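Local coordinates for type III secretion system effector protein ExoU (Pseudomonas fluorescens, PDB 4QMK) that probably acts as a patatin-like phospholipase injected through a type III secretion system, with a domain that binds phosphatidylinositol 4,5-bisphosphate at the plasma membrane, at residues I520-N528 / V556-R567. Residues are numbered along the deposited sequence; the frame is centred on the assembly and turned at random.
Sequences IEWLGKRLN and VLTSAVAEMQKR
Asn528 ND2 is gripped by two backbone carbonyls, one from each helix. It donates to Ala560 O at 3.1 Å, nearly straight at 176°, and to Gly524 O at 2.9 Å. Both acceptors lie in the amide plane, which fixes its rotation. Ala560 O also takes the helical N-H of Met564, from the opposite face of its plane. With CG beside its own backbone N (chi1 -75°), Asn528 places OD1 against CA and CB of Met564.

Gly524 has no side chain, so Ala560 comes close, CA to CA 3.9 Å. The axes of 520-526 and 556-567 pass 7.8 Å apart and cross at -60°. Near Val556 the packing is apolar: its CG1 meets Leu523 CB and Leu527 CD2, and helix 464-491 covers both leucines. Water 1 joins Ser559 OG to Glu521 O.

Toward Arg567 the contact turns polar. Within 556-567, Arg567 NE forms a salt bridge to the anti lone pair of Glu563 OE1, 2.8 Å. Asn528 CB lies over one guanidinium face. Lys525 crosses Glu563 at a slant, CD 3.5 Å from Glu563 CD and CE 3.5 Å from Glu563 OE2. Water 2 joins Arg567 NH2 to Lys525 O.

The contact lies in the all-helical C-terminal part of the chain, and Leu539 of helix 533-544 touches Asn528 and Ala560. The Asn528 amide, just past helix 517-526, makes the one direct hydrogen bond between the segments. Glu563 and Arg567 probably balance their charges locally.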
# COMPACT_ATOMS: atom_id res chain seq x y z
N ILE A 520 -5.63 -38.23 -10.89
CA ILE A 520 -5.81 -36.98 -11.60
C ILE A 520 -6.16 -35.89 -10.53
O ILE A 520 -5.48 -34.86 -10.44
CB ILE A 520 -6.96 -37.06 -12.63
CG1 ILE A 520 -6.73 -38.14 -13.70
CG2 ILE A 520 -7.19 -35.71 -13.31
CD1 ILE A 520 -5.64 -37.80 -14.70
N GLU A 521 -7.17 -36.17 -9.70
CA GLU A 521 -7.57 -35.21 -8.66
C GLU A 521 -6.40 -34.90 -7.76
O GLU A 521 -6.22 -33.76 -7.31
CB GLU A 521 -8.64 -35.76 -7.70
CG GLU A 521 -9.88 -36.43 -8.23
CD GLU A 521 -10.75 -36.93 -7.04
OE1 GLU A 521 -10.82 -38.18 -6.80
OE2 GLU A 521 -11.32 -36.06 -6.30
N TRP A 522 -5.65 -35.93 -7.42
CA TRP A 522 -4.53 -35.77 -6.50
C TRP A 522 -3.45 -34.83 -7.06
O TRP A 522 -3.04 -33.86 -6.39
CB TRP A 522 -3.99 -37.11 -6.16
CG TRP A 522 -2.95 -37.11 -5.12
CD1 TRP A 522 -3.12 -37.35 -3.81
CD2 TRP A 522 -1.53 -37.00 -5.33
NE1 TRP A 522 -1.90 -37.36 -3.15
CE2 TRP A 522 -0.92 -37.13 -4.08
CE3 TRP A 522 -0.72 -36.85 -6.46
CZ2 TRP A 522 0.43 -37.10 -3.93
CZ3 TRP A 522 0.68 -36.77 -6.29
CH2 TRP A 522 1.21 -36.89 -5.06
N LEU A 523 -3.05 -35.05 -8.29
CA LEU A 523 -2.04 -34.22 -8.92
C LEU A 523 -2.56 -32.83 -9.02
O LEU A 523 -1.78 -31.87 -8.92
CB LEU A 523 -1.72 -34.74 -10.32
CG LEU A 523 -1.05 -36.10 -10.30
CD1 LEU A 523 -1.30 -36.78 -11.60
CD2 LEU A 523 0.45 -35.95 -10.00
N GLY A 524 -3.85 -32.70 -9.29
CA GLY A 524 -4.46 -31.38 -9.37
C GLY A 524 -4.36 -30.60 -8.05
O GLY A 524 -4.17 -29.38 -8.05
N LYS A 525 -4.46 -31.31 -6.93
CA LYS A 525 -4.25 -30.68 -5.63
C LYS A 525 -2.83 -30.24 -5.52
O LYS A 525 -2.57 -29.19 -4.97
CB LYS A 525 -4.46 -31.63 -4.44
CG LYS A 525 -5.73 -32.45 -4.33
CD LYS A 525 -6.93 -31.62 -4.14
CE LYS A 525 -8.17 -32.50 -4.14
NZ LYS A 525 -8.21 -33.35 -2.95
N ARG A 526 -1.89 -31.05 -5.99
CA ARG A 526 -0.43 -30.69 -5.82
C ARG A 526 -0.09 -29.45 -6.57
O ARG A 526 0.73 -28.66 -6.13
CB ARG A 526 0.50 -31.80 -6.23
CG ARG A 526 0.36 -33.11 -5.45
CD ARG A 526 0.51 -33.03 -3.94
NE ARG A 526 -0.44 -32.22 -3.13
CZ ARG A 526 -1.64 -32.60 -2.68
NH1 ARG A 526 -2.33 -31.78 -1.88
NH2 ARG A 526 -2.17 -33.78 -3.02
N LEU A 527 -0.79 -29.25 -7.68
CA LEU A 527 -0.65 -28.02 -8.43
C LEU A 527 -1.15 -26.82 -7.65
O LEU A 527 -0.84 -25.69 -8.09
CB LEU A 527 -1.37 -28.09 -9.79
CG LEU A 527 -0.53 -28.61 -10.91
CD1 LEU A 527 -0.04 -29.99 -10.61
CD2 LEU A 527 -1.32 -28.66 -12.19
N ASN A 528 -1.96 -27.02 -6.60
CA ASN A 528 -2.46 -25.90 -5.76
C ASN A 528 -1.59 -25.68 -4.49
O ASN A 528 -2.01 -24.99 -3.57
CB ASN A 528 -3.93 -26.06 -5.33
CG ASN A 528 -4.92 -25.78 -6.45
OD1 ASN A 528 -5.47 -24.68 -6.55
ND2 ASN A 528 -5.20 -26.77 -7.26
N VAL A 556 -5.27 -32.85 -15.83
CA VAL A 556 -4.79 -32.46 -14.51
C VAL A 556 -5.01 -30.98 -14.31
O VAL A 556 -5.32 -30.55 -13.20
CB VAL A 556 -3.32 -32.79 -14.32
CG1 VAL A 556 -2.78 -32.13 -13.08
CG2 VAL A 556 -3.15 -34.27 -14.21
N LEU A 557 -4.85 -30.19 -15.37
CA LEU A 557 -5.00 -28.77 -15.25
C LEU A 557 -6.45 -28.38 -14.99
O LEU A 557 -6.73 -27.62 -14.09
CB LEU A 557 -4.48 -28.06 -16.47
CG LEU A 557 -4.51 -26.53 -16.39
CD1 LEU A 557 -3.77 -26.01 -15.17
CD2 LEU A 557 -3.94 -25.93 -17.66
N THR A 558 -7.35 -28.92 -15.78
CA THR A 558 -8.77 -28.66 -15.59
C THR A 558 -9.15 -28.95 -14.15
O THR A 558 -9.95 -28.24 -13.55
CB THR A 558 -9.58 -29.61 -16.49
OG1 THR A 558 -9.18 -29.40 -17.83
CG2 THR A 558 -11.06 -29.39 -16.37
N SER A 559 -8.59 -30.03 -13.61
CA SER A 559 -8.91 -30.48 -12.27
C SER A 559 -8.37 -29.54 -11.24
O SER A 559 -9.07 -29.23 -10.26
CB SER A 559 -8.31 -31.83 -12.05
OG SER A 559 -8.81 -32.42 -10.88
N ALA A 560 -7.14 -29.10 -11.45
CA ALA A 560 -6.46 -28.23 -10.53
C ALA A 560 -7.16 -26.88 -10.52
O ALA A 560 -7.27 -26.26 -9.47
CB ALA A 560 -5.03 -28.06 -10.96
N VAL A 561 -7.69 -26.48 -11.68
CA VAL A 561 -8.41 -25.21 -11.82
C VAL A 561 -9.71 -25.25 -11.04
O VAL A 561 -10.07 -24.27 -10.40
CB VAL A 561 -8.69 -24.89 -13.30
CG1 VAL A 561 -9.76 -23.82 -13.50
CG2 VAL A 561 -7.40 -24.47 -13.97
N ALA A 562 -10.45 -26.36 -11.15
CA ALA A 562 -11.66 -26.57 -10.38
C ALA A 562 -11.33 -26.61 -8.85
O ALA A 562 -12.06 -26.09 -8.03
CB ALA A 562 -12.35 -27.85 -10.81
N GLU A 563 -10.21 -27.21 -8.50
CA GLU A 563 -9.77 -27.23 -7.10
C GLU A 563 -9.41 -25.81 -6.61
O GLU A 563 -9.70 -25.45 -5.47
CB GLU A 563 -8.58 -28.13 -6.95
CG GLU A 563 -8.01 -28.23 -5.56
CD GLU A 563 -8.94 -28.74 -4.50
OE1 GLU A 563 -8.68 -28.39 -3.32
OE2 GLU A 563 -9.89 -29.47 -4.80
N MET A 564 -8.84 -25.00 -7.49
CA MET A 564 -8.49 -23.66 -7.15
C MET A 564 -9.71 -22.84 -6.82
O MET A 564 -9.72 -22.09 -5.84
CB MET A 564 -7.74 -22.96 -8.28
CG MET A 564 -7.18 -21.60 -7.88
SD MET A 564 -6.61 -20.61 -9.29
CE MET A 564 -8.16 -20.55 -10.19
N GLN A 565 -10.74 -22.97 -7.66
CA GLN A 565 -11.97 -22.24 -7.52
C GLN A 565 -12.70 -22.71 -6.26
O GLN A 565 -13.24 -21.91 -5.50
CB GLN A 565 -12.77 -22.34 -8.83
CG GLN A 565 -12.11 -21.49 -9.93
CD GLN A 565 -12.56 -21.77 -11.39
OE1 GLN A 565 -13.20 -22.78 -11.71
NE2 GLN A 565 -12.15 -20.86 -12.30
N LYS A 566 -12.63 -24.00 -5.98
CA LYS A 566 -13.20 -24.54 -4.75
C LYS A 566 -12.55 -23.89 -3.51
O LYS A 566 -13.24 -23.50 -2.59
CB LYS A 566 -13.04 -26.06 -4.74
CG LYS A 566 -13.53 -26.81 -3.51
CD LYS A 566 -13.53 -28.31 -3.79
CE LYS A 566 -13.86 -29.14 -2.56
NZ LYS A 566 -12.83 -28.97 -1.50
N ARG A 567 -11.23 -23.79 -3.50
CA ARG A 567 -10.50 -23.17 -2.39
C ARG A 567 -10.81 -21.70 -2.23
O ARG A 567 -10.94 -21.21 -1.09
CB ARG A 567 -9.02 -23.36 -2.54
CG ARG A 567 -8.61 -24.74 -2.11
CD ARG A 567 -7.11 -25.03 -2.21
NE ARG A 567 -6.93 -26.49 -2.23
CZ ARG A 567 -5.77 -27.10 -2.10
NH1 ARG A 567 -4.66 -26.40 -1.96
NH2 ARG A 567 -5.73 -28.41 -2.14
O HOH W 1 -7.57 -31.73 -8.48
O HOH W 2 -2.98 -28.60 -2.49